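Local structure of nickel-dependent hydrogenase large subunit (Allochromatium vinosum, 3MYR) at residues A113-D118 / T548-D553; K269-R274 / P542-R547; D371-L376 / A525-L530. The protein catalyses the oxidation of hydrogen with an electron acceptor at a nickel-iron centre, as the large subunit of a heterodimeric [NiFe] hydrogenase. One frame throughout, in Å; residues are numbered along the deposited sequence.

Contact 1 of 3, residues A113-D118 / T548-D553; sequences ALDWVD and TIHSFD
Asp115 and His550 meet through one carboxylate-imidazole hydrogen bond, the sole pairing of side chains between 113-118 and 548-553. The ring donates from ND1 to Asp115 OD1 over 2.4 Å, a very short distance, with a nearly straight N-H...O angle of 169°. OD1 arrives at the ring edge, close to its plane, and carboxylate and imidazole are only 17° from coplanar. Each side chain has its CG anti to its own carbonyl carbon, which sends the two flat ends out to meet between the backbones, whose nearest CA atoms, of Asp115 and His550, stay 8.5 Å apart. A second shell fixes both groups. The other carboxylate oxygen, OD2, forms a salt bridge with Arg12, and His550 NE2 is hydrogen-bonded to the carbonyl of Thr11, so that both carboxylate oxygens and both ring nitrogens of this buried pair have partners. One residue further along, Ser551 OG turns back on its own helix and bonds Thr548 O at 2.6 Å, on a lone pair in the carbonyl plane; the same hydroxyl also meets Arg429. The His550 side chain lies about 13 Å from the nickel-iron centre. The pair fastens the turn between helices 86-112 and 119-122 to the last turn of helix 543-551, where His112 of helix 86-112 packs on His550 and helix 525-531 covers Ile549.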
loop_
_atom_site.group_PDB
_atom_site.type_symbol
_atom_site.label_atom_id
_atom_site.label_comp_id
_atom_site.label_asym_id
_atom_site.label_seq_id
_atom_site.Cartn_x
_atom_site.Cartn_y
_atom_site.Cartn_z
ATOM N N ALA B 113 -10.161 0.863 -12.512
ATOM C CA ALA B 113 -10.925 0.458 -13.706
ATOM C C ALA B 113 -12.433 0.868 -13.635
ATOM O O ALA B 113 -13.031 1.218 -14.689
ATOM C CB ALA B 113 -10.790 -0.991 -13.916
ATOM N N LEU B 114 -13.019 0.920 -12.417
ATOM C CA LEU B 114 -14.427 1.316 -12.295
ATOM C C LEU B 114 -14.713 2.780 -12.663
ATOM O O LEU B 114 -15.894 3.169 -12.780
ATOM C CB LEU B 114 -15.037 0.990 -10.937
ATOM C CG LEU B 114 -15.060 -0.517 -10.589
ATOM C CD1 LEU B 114 -15.732 -0.758 -9.215
ATOM C CD2 LEU B 114 -15.728 -1.375 -11.682
ATOM N N ASP B 115 -13.655 3.574 -12.858
ATOM C CA ASP B 115 -13.789 4.897 -13.479
ATOM C C ASP B 115 -14.071 4.843 -14.983
ATOM O O ASP B 115 -14.490 5.845 -15.576
ATOM C CB ASP B 115 -12.555 5.808 -13.281
ATOM C CG ASP B 115 -12.249 6.107 -11.790
ATOM O OD1 ASP B 115 -11.095 6.558 -11.453
ATOM O OD2 ASP B 115 -13.128 5.820 -10.951
ATOM N N TRP B 116 -13.741 3.743 -15.622
ATOM C CA TRP B 116 -13.694 3.702 -17.088
ATOM C C TRP B 116 -14.659 2.630 -17.561
ATOM O O TRP B 116 -14.974 2.579 -18.755
ATOM C CB TRP B 116 -12.292 3.298 -17.607
ATOM C CG TRP B 116 -11.161 4.078 -17.067
ATOM C CD1 TRP B 116 -10.311 3.718 -16.036
ATOM C CD2 TRP B 116 -10.762 5.394 -17.480
ATOM N NE1 TRP B 116 -9.402 4.724 -15.823
ATOM C CE2 TRP B 116 -9.664 5.768 -16.674
ATOM C CE3 TRP B 116 -11.232 6.294 -18.461
ATOM C CZ2 TRP B 116 -9.008 7.014 -16.823
ATOM C CZ3 TRP B 116 -10.603 7.527 -18.599
ATOM C CH2 TRP B 116 -9.504 7.883 -17.771
ATOM N N VAL B 117 -14.957 1.670 -16.668
ATOM C CA VAL B 117 -15.738 0.470 -16.985
ATOM C C VAL B 117 -17.091 0.565 -16.288
ATOM O O VAL B 117 -17.158 0.808 -15.071
ATOM C CB VAL B 117 -15.008 -0.793 -16.472
ATOM C CG1 VAL B 117 -15.919 -2.021 -16.471
ATOM C CG2 VAL B 117 -13.713 -1.037 -17.289
ATOM N N ASP B 118 -18.163 0.431 -17.060
ATOM C CA ASP B 118 -19.525 0.479 -16.523
ATOM C C ASP B 118 -20.033 -0.956 -16.262
ATOM O O ASP B 118 -20.328 -1.722 -17.178
ATOM C CB ASP B 118 -20.407 1.229 -17.527
ATOM C CG ASP B 118 -21.843 1.459 -17.020
ATOM O OD1 ASP B 118 -22.304 0.699 -16.146
ATOM O OD2 ASP B 118 -22.539 2.349 -17.571
ATOM N N THR B 548 -8.792 11.213 -12.829
ATOM C CA THR B 548 -7.494 11.862 -12.761
ATOM C C THR B 548 -6.828 11.632 -11.412
ATOM O O THR B 548 -5.641 11.193 -11.351
ATOM C CB THR B 548 -7.602 13.350 -13.099
ATOM O OG1 THR B 548 -7.838 13.486 -14.504
ATOM C CG2 THR B 548 -6.287 14.143 -12.777
ATOM N N ILE B 549 -7.601 11.765 -10.341
ATOM C CA ILE B 549 -6.993 11.520 -9.006
ATOM C C ILE B 549 -6.500 10.039 -8.946
ATOM O O ILE B 549 -5.384 9.782 -8.555
ATOM C CB ILE B 549 -7.962 11.910 -7.837
ATOM C CG1 ILE B 549 -8.146 13.449 -7.712
ATOM C CG2 ILE B 549 -7.513 11.347 -6.482
ATOM C CD1 ILE B 549 -6.888 14.273 -7.636
ATOM N N HIS B 550 -7.319 9.087 -9.395
ATOM C CA HIS B 550 -6.943 7.662 -9.306
ATOM C C HIS B 550 -5.736 7.384 -10.204
ATOM O O HIS B 550 -4.925 6.507 -9.908
ATOM C CB HIS B 550 -8.095 6.755 -9.728
ATOM C CG HIS B 550 -9.208 6.684 -8.731
ATOM N ND1 HIS B 550 -10.536 6.573 -9.102
ATOM C CD2 HIS B 550 -9.191 6.639 -7.374
ATOM C CE1 HIS B 550 -11.282 6.467 -8.013
ATOM N NE2 HIS B 550 -10.493 6.509 -6.954
ATOM N N SER B 551 -5.565 8.157 -11.281
ATOM C CA SER B 551 -4.413 7.891 -12.151
ATOM C C SER B 551 -3.084 8.105 -11.426
ATOM O O SER B 551 -2.083 7.592 -11.887
ATOM C CB SER B 551 -4.432 8.740 -13.444
ATOM O OG SER B 551 -4.182 10.137 -13.185
ATOM N N PHE B 552 -3.053 8.929 -10.375
ATOM C CA PHE B 552 -1.831 9.071 -9.533
ATOM C C PHE B 552 -1.642 7.942 -8.519
ATOM O O PHE B 552 -0.617 7.908 -7.829
ATOM C CB PHE B 552 -1.838 10.427 -8.741
ATOM C CG PHE B 552 -1.607 11.635 -9.592
ATOM C CD1 PHE B 552 -0.320 12.110 -9.791
ATOM C CD2 PHE B 552 -2.692 12.376 -10.104
ATOM C CE1 PHE B 552 -0.060 13.265 -10.527
ATOM C CE2 PHE B 552 -2.453 13.541 -10.868
ATOM C CZ PHE B 552 -1.160 13.996 -11.076
ATOM N N ASP B 553 -2.640 7.054 -8.397
ATOM C CA ASP B 553 -2.593 5.933 -7.454
ATOM C C ASP B 553 -2.329 6.497 -6.024
ATOM O O ASP B 553 -1.341 6.149 -5.390
ATOM C CB ASP B 553 -1.444 4.983 -7.917
ATOM C CG ASP B 553 -1.431 3.607 -7.205
ATOM O OD1 ASP B 553 -0.475 2.830 -7.507
ATOM O OD2 ASP B 553 -2.263 3.325 -6.297
#

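Contact 2 of 3, residues K269-R274 / P542-R547; sequences KDWGER and PIEILR
Arg547 lays its aliphatic chain over one face of the Trp271 indole, a CH-pi contact that joins the short 3-10 turn 269-272 to the first turns of helix 543-551. The CH-pi contact is made by CD, 3.9 Å from the centroid of the six-membered ring and 18° off its normal. An extended run from CG to NE carries the arginine across the indole at about a right angle, and the guanidinium plane stands 75° from the ring plane. Arg547 NH1 lies 3.4 Å from Trp271 NE1, but both are donors and no bond joins them; among the arginine's acceptors are the carbonyls of Asp115, met by NE, and Ala176, met by NH2. The far rim of the indole runs into the helix backbone: Trp271 CH2 comes within 3.6 Å of Glu544 O and 3.7 Å of Glu544 CB, the latter in the ring plane. Bent at chi2 (90°), Glu544 leads its carboxylate away from the tryptophan, and OE1 accepts from Val537 N. With an alanine here in place of Trp271, the methylenes of Arg547 would probably lose their aromatic support and a gap would open beside Glu544. Trp116 meets the same indole edge-to-face. On the face opposite Arg547 CD, near the rim, Arg274 NH1 sits 3.2 Å above the indole plane while forming a salt bridge, 3.1 Å long, to Asp270 OD1.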
loop_
_atom_site.group_PDB
_atom_site.type_symbol
_atom_site.label_atom_id
_atom_site.label_comp_id
_atom_site.label_asym_id
_atom_site.label_seq_id
_atom_site.Cartn_x
_atom_site.Cartn_y
_atom_site.Cartn_z
ATOM N N LYS B 269 -9.067 8.879 -25.581
ATOM C CA LYS B 269 -7.859 9.470 -26.086
ATOM C C LYS B 269 -7.861 10.929 -25.691
ATOM O O LYS B 269 -6.784 11.483 -25.474
ATOM C CB LYS B 269 -7.809 9.368 -27.620
ATOM C CG LYS B 269 -7.366 7.957 -28.140
ATOM C CD LYS B 269 -7.592 7.936 -29.694
ATOM C CE LYS B 269 -7.310 6.577 -30.271
ATOM N NZ LYS B 269 -7.119 6.622 -31.764
ATOM N N ASP B 270 -9.041 11.538 -25.551
ATOM C CA ASP B 270 -9.117 12.934 -25.061
ATOM C C ASP B 270 -8.603 13.065 -23.583
ATOM O O ASP B 270 -8.213 14.163 -23.147
ATOM C CB ASP B 270 -10.545 13.505 -25.166
ATOM C CG ASP B 270 -11.551 12.679 -24.368
ATOM O OD1 ASP B 270 -12.250 13.229 -23.479
ATOM O OD2 ASP B 270 -11.602 11.439 -24.574
ATOM N N TRP B 271 -8.500 11.953 -22.857
ATOM C CA TRP B 271 -7.924 11.986 -21.489
ATOM C C TRP B 271 -6.411 12.061 -21.609
ATOM O O TRP B 271 -5.689 12.080 -20.602
ATOM C CB TRP B 271 -8.408 10.768 -20.635
ATOM C CG TRP B 271 -9.814 11.081 -20.161
ATOM C CD1 TRP B 271 -10.965 10.969 -20.892
ATOM C CD2 TRP B 271 -10.173 11.738 -18.937
ATOM N NE1 TRP B 271 -12.035 11.469 -20.174
ATOM C CE2 TRP B 271 -11.590 11.946 -18.975
ATOM C CE3 TRP B 271 -9.438 12.157 -17.796
ATOM C CZ2 TRP B 271 -12.292 12.601 -17.938
ATOM C CZ3 TRP B 271 -10.126 12.711 -16.738
ATOM C CH2 TRP B 271 -11.554 12.970 -16.826
ATOM N N GLY B 272 -5.940 12.056 -22.847
ATOM C CA GLY B 272 -4.526 12.333 -23.108
ATOM C C GLY B 272 -4.308 13.841 -23.221
ATOM O O GLY B 272 -3.200 14.290 -23.500
ATOM N N GLU B 273 -5.332 14.645 -22.921
ATOM C CA GLU B 273 -5.200 16.099 -23.072
ATOM C C GLU B 273 -5.499 16.824 -21.801
ATOM O O GLU B 273 -5.632 18.081 -21.814
ATOM C CB GLU B 273 -6.134 16.634 -24.190
ATOM C CG GLU B 273 -5.871 15.942 -25.561
ATOM C CD GLU B 273 -6.873 16.406 -26.641
ATOM O OE1 GLU B 273 -7.017 17.647 -26.769
ATOM O OE2 GLU B 273 -7.487 15.543 -27.357
ATOM N N ARG B 274 -5.653 16.095 -20.705
ATOM C CA ARG B 274 -5.888 16.770 -19.447
ATOM C C ARG B 274 -5.135 16.064 -18.340
ATOM O O ARG B 274 -4.772 14.888 -18.498
ATOM C CB ARG B 274 -7.425 16.864 -19.122
ATOM C CG ARG B 274 -8.169 15.553 -18.986
ATOM C CD ARG B 274 -9.705 15.751 -18.769
ATOM N NE ARG B 274 -10.289 16.469 -19.909
ATOM C CZ ARG B 274 -10.794 15.843 -20.976
ATOM N NH1 ARG B 274 -10.890 14.488 -21.001
ATOM N NH2 ARG B 274 -11.262 16.548 -21.982
ATOM N N PRO B 542 -18.903 12.923 -9.610
ATOM C CA PRO B 542 -17.692 13.569 -10.134
ATOM C C PRO B 542 -16.684 12.528 -10.698
ATOM O O PRO B 542 -15.530 12.481 -10.302
ATOM C CB PRO B 542 -17.149 14.248 -8.875
ATOM C CG PRO B 542 -17.363 13.128 -7.827
ATOM C CD PRO B 542 -18.828 12.755 -8.134
ATOM N N ILE B 543 -17.140 11.681 -11.613
ATOM C CA ILE B 543 -16.284 10.695 -12.202
ATOM C C ILE B 543 -15.030 11.318 -12.863
ATOM O O ILE B 543 -13.995 10.701 -12.893
ATOM C CB ILE B 543 -17.098 9.879 -13.172
ATOM C CG1 ILE B 543 -16.360 8.613 -13.622
ATOM C CG2 ILE B 543 -17.524 10.733 -14.340
ATOM C CD1 ILE B 543 -17.328 7.538 -14.216
ATOM N N GLU B 544 -15.094 12.580 -13.296
ATOM C CA GLU B 544 -13.935 13.140 -13.969
ATOM C C GLU B 544 -12.839 13.444 -12.976
ATOM O O GLU B 544 -11.671 13.372 -13.299
ATOM C CB GLU B 544 -14.287 14.428 -14.719
ATOM C CG GLU B 544 -15.409 14.278 -15.822
ATOM C CD GLU B 544 -16.842 14.511 -15.307
ATOM O OE1 GLU B 544 -17.726 14.857 -16.125
ATOM O OE2 GLU B 544 -17.130 14.336 -14.099
ATOM N N ILE B 545 -13.206 13.822 -11.763
ATOM C CA ILE B 545 -12.213 14.037 -10.719
ATOM C C ILE B 545 -11.531 12.693 -10.384
ATOM O O ILE B 545 -10.291 12.603 -10.336
ATOM C CB ILE B 545 -12.873 14.682 -9.485
ATOM C CG1 ILE B 545 -13.079 16.174 -9.754
ATOM C CG2 ILE B 545 -11.979 14.478 -8.214
ATOM C CD1 ILE B 545 -13.874 16.927 -8.580
ATOM N N LEU B 546 -12.347 11.651 -10.211
ATOM C CA LEU B 546 -11.854 10.364 -9.807
ATOM C C LEU B 546 -10.894 9.829 -10.865
ATOM O O LEU B 546 -9.888 9.265 -10.530
ATOM C CB LEU B 546 -13.021 9.379 -9.593
ATOM C CG LEU B 546 -14.027 9.753 -8.477
ATOM C CD1 LEU B 546 -15.084 8.641 -8.351
ATOM C CD2 LEU B 546 -13.357 9.972 -7.155
ATOM N N ARG B 547 -11.240 9.948 -12.143
ATOM C CA ARG B 547 -10.353 9.370 -13.163
ATOM C C ARG B 547 -8.936 9.899 -13.028
ATOM O O ARG B 547 -8.004 9.136 -13.105
ATOM C CB ARG B 547 -10.873 9.712 -14.581
ATOM C CG ARG B 547 -11.956 8.829 -15.004
ATOM C CD ARG B 547 -12.597 9.275 -16.329
ATOM N NE ARG B 547 -13.636 8.336 -16.653
ATOM C CZ ARG B 547 -14.286 8.251 -17.803
ATOM N NH1 ARG B 547 -14.093 9.135 -18.774
ATOM N NH2 ARG B 547 -15.182 7.296 -17.946
#

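Contact 3 of 3, residues D371-L376 / A525-L530; sequences DGYSWL and AYEAAL
Tyr373 and Glu527 come from opposite directions and join loop 371-376 to the first turn of helix 525-531. Along the loop, Asp371 and Gly372 lead into the tyrosine. Tyr373 CG sits between the backbone N and the carbonyl carbon (chi1 66°), which aims the phenol at the helix. Its hydroxyl donates to Glu527 OE1 over 2.5 Å, a very short bond; OE1 lies at the ring edge, in plane, 3.3 Å from Tyr373 CE2, and ring and carboxylate are turned 34° against each other. The glutamate stretches out beyond CG to reach it. Other donors grip both partners: Tyr373 OH also bonds Arg517 N, Glu527 OE1 takes Ser33 N, and Glu527 OE2 pairs with the Arg517 guanidinium and with the backbone N of Gly524, just before the helix. This buried carboxylate is thus well supplied with N-H and O-H groups, a setting that would probably favour its ionised form. Ser374 follows with an ST turn: its OG accepts from Leu376 N at 2.9 Å and an angle of 165°, and also meets Gly35 N. Trp375, within that turn, faces the other subunit, where its NE1 bonds the carbonyl of Gly84 of the small subunit and its ring packs on Phe85 of that chain.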
loop_
_atom_site.group_PDB
_atom_site.type_symbol
_atom_site.label_atom_id
_atom_site.label_comp_id
_atom_site.label_asym_id
_atom_site.label_seq_id
_atom_site.Cartn_x
_atom_site.Cartn_y
_atom_site.Cartn_z
ATOM N N ASP B 371 -5.100 28.868 5.365
ATOM C CA ASP B 371 -3.847 28.451 6.058
ATOM C C ASP B 371 -3.663 26.901 5.902
ATOM O O ASP B 371 -3.688 26.386 4.782
ATOM C CB ASP B 371 -3.875 28.919 7.540
ATOM C CG ASP B 371 -2.490 28.852 8.251
ATOM O OD1 ASP B 371 -1.421 29.105 7.631
ATOM O OD2 ASP B 371 -2.489 28.604 9.481
ATOM N N GLY B 372 -3.449 26.165 6.983
ATOM C CA GLY B 372 -3.321 24.694 6.845
ATOM C C GLY B 372 -4.629 24.077 6.368
ATOM O O GLY B 372 -5.737 24.433 6.853
ATOM N N TYR B 373 -4.540 23.169 5.394
ATOM C CA TYR B 373 -5.743 22.467 4.956
ATOM C C TYR B 373 -5.498 20.965 4.689
ATOM O O TYR B 373 -6.331 20.270 4.026
ATOM C CB TYR B 373 -6.423 23.212 3.754
ATOM C CG TYR B 373 -5.632 23.261 2.416
ATOM C CD1 TYR B 373 -4.962 24.421 2.010
ATOM C CD2 TYR B 373 -5.593 22.137 1.563
ATOM C CE1 TYR B 373 -4.285 24.472 0.764
ATOM C CE2 TYR B 373 -4.934 22.154 0.339
ATOM C CZ TYR B 373 -4.270 23.342 -0.037
ATOM O OH TYR B 373 -3.593 23.357 -1.198
ATOM N N SER B 374 -4.371 20.445 5.212
ATOM C CA SER B 374 -3.983 19.091 4.976
ATOM C C SER B 374 -3.000 18.566 6.020
ATOM O O SER B 374 -2.191 19.320 6.557
ATOM C CB SER B 374 -3.325 18.949 3.559
ATOM O OG SER B 374 -3.000 17.532 3.279
ATOM N N TRP B 375 -3.022 17.238 6.239
ATOM C CA TRP B 375 -2.030 16.581 7.051
ATOM C C TRP B 375 -0.808 16.254 6.222
ATOM O O TRP B 375 0.180 15.837 6.804
ATOM C CB TRP B 375 -2.532 15.320 7.782
ATOM C CG TRP B 375 -3.406 15.633 8.973
ATOM C CD1 TRP B 375 -4.741 15.368 9.105
ATOM C CD2 TRP B 375 -2.985 16.202 10.200
ATOM N NE1 TRP B 375 -5.200 15.787 10.334
ATOM C CE2 TRP B 375 -4.140 16.348 11.014
ATOM C CE3 TRP B 375 -1.752 16.725 10.660
ATOM C CZ2 TRP B 375 -4.083 16.877 12.319
ATOM C CZ3 TRP B 375 -1.695 17.229 11.981
ATOM C CH2 TRP B 375 -2.856 17.336 12.772
ATOM N N LEU B 376 -0.837 16.518 4.913
ATOM C CA LEU B 376 0.392 16.349 4.093
ATOM C C LEU B 376 1.275 17.567 4.175
ATOM O O LEU B 376 0.778 18.691 4.016
ATOM C CB LEU B 376 0.109 16.046 2.586
ATOM C CG LEU B 376 -0.485 14.631 2.299
ATOM C CD1 LEU B 376 -1.985 14.551 2.781
ATOM C CD2 LEU B 376 -0.432 14.480 0.762
ATOM N N ALA B 525 0.852 18.350 -7.465
ATOM C CA ALA B 525 0.487 17.609 -8.697
ATOM C C ALA B 525 -1.033 17.342 -8.832
ATOM O O ALA B 525 -1.610 17.639 -9.875
ATOM C CB ALA B 525 1.270 16.365 -8.853
ATOM N N TYR B 526 -1.682 16.852 -7.776
ATOM C CA TYR B 526 -3.127 16.499 -7.919
ATOM C C TYR B 526 -3.875 17.781 -8.233
ATOM O O TYR B 526 -4.757 17.825 -9.058
ATOM C CB TYR B 526 -3.711 15.978 -6.601
ATOM C CG TYR B 526 -3.277 14.589 -6.156
ATOM C CD1 TYR B 526 -2.216 13.910 -6.778
ATOM C CD2 TYR B 526 -3.912 13.974 -5.096
ATOM C CE1 TYR B 526 -1.829 12.623 -6.363
ATOM C CE2 TYR B 526 -3.534 12.672 -4.674
ATOM C CZ TYR B 526 -2.463 12.034 -5.272
ATOM O OH TYR B 526 -2.000 10.833 -4.749
ATOM N N GLU B 527 -3.560 18.823 -7.482
ATOM C CA GLU B 527 -4.268 20.079 -7.598
ATOM C C GLU B 527 -4.047 20.707 -8.993
ATOM O O GLU B 527 -5.000 21.161 -9.653
ATOM C CB GLU B 527 -3.843 21.030 -6.436
ATOM C CG GLU B 527 -4.186 20.515 -4.995
ATOM C CD GLU B 527 -3.494 21.388 -3.912
ATOM O OE1 GLU B 527 -4.018 21.534 -2.780
ATOM O OE2 GLU B 527 -2.423 21.976 -4.213
ATOM N N ALA B 528 -2.810 20.688 -9.471
ATOM C CA ALA B 528 -2.528 21.301 -10.768
ATOM C C ALA B 528 -3.150 20.408 -11.851
ATOM O O ALA B 528 -3.607 20.919 -12.886
ATOM C CB ALA B 528 -1.011 21.453 -11.009
ATOM N N ALA B 529 -3.232 19.093 -11.601
ATOM C CA ALA B 529 -3.810 18.163 -12.588
ATOM C C ALA B 529 -5.323 18.444 -12.811
ATOM O O ALA B 529 -5.788 18.439 -13.946
ATOM C CB ALA B 529 -3.597 16.715 -12.137
ATOM N N LEU B 530 -6.091 18.546 -11.730
ATOM C CA LEU B 530 -7.484 18.903 -11.796
ATOM C C LEU B 530 -7.693 20.285 -12.386
ATOM O O LEU B 530 -8.729 20.512 -13.050
ATOM C CB LEU B 530 -8.115 18.857 -10.404
ATOM C CG LEU B 530 -8.160 17.371 -9.868
ATOM C CD1 LEU B 530 -8.852 17.315 -8.497
ATOM C CD2 LEU B 530 -8.884 16.430 -10.873
#

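From the N terminus, the chain passes 113-118, 269-274 and 371-376 before any partner segment appears; the partners then follow in reverse order, so the loops nest and none cross. Contact 3 closes the innermost, 148 residues between its segments, when helix 525-531 is reached. Contact 2 encloses it with 267 residues, and contact 1 is outermost with 429. Contacts 1 and 2 share helix 543-551, using successive parts of it, and touch where Thr548 OG1 packs 3.3 Å from Trp271 CZ3. Contact 3 meets contact 1 where Phe552 CB lies 3.2 Å from Tyr526 CE1, and contact 2 more loosely, Leu530 CD2 lying 4.1 Å from Ile545 CA. Three separate loops are tied to two consecutive helices near the C terminus.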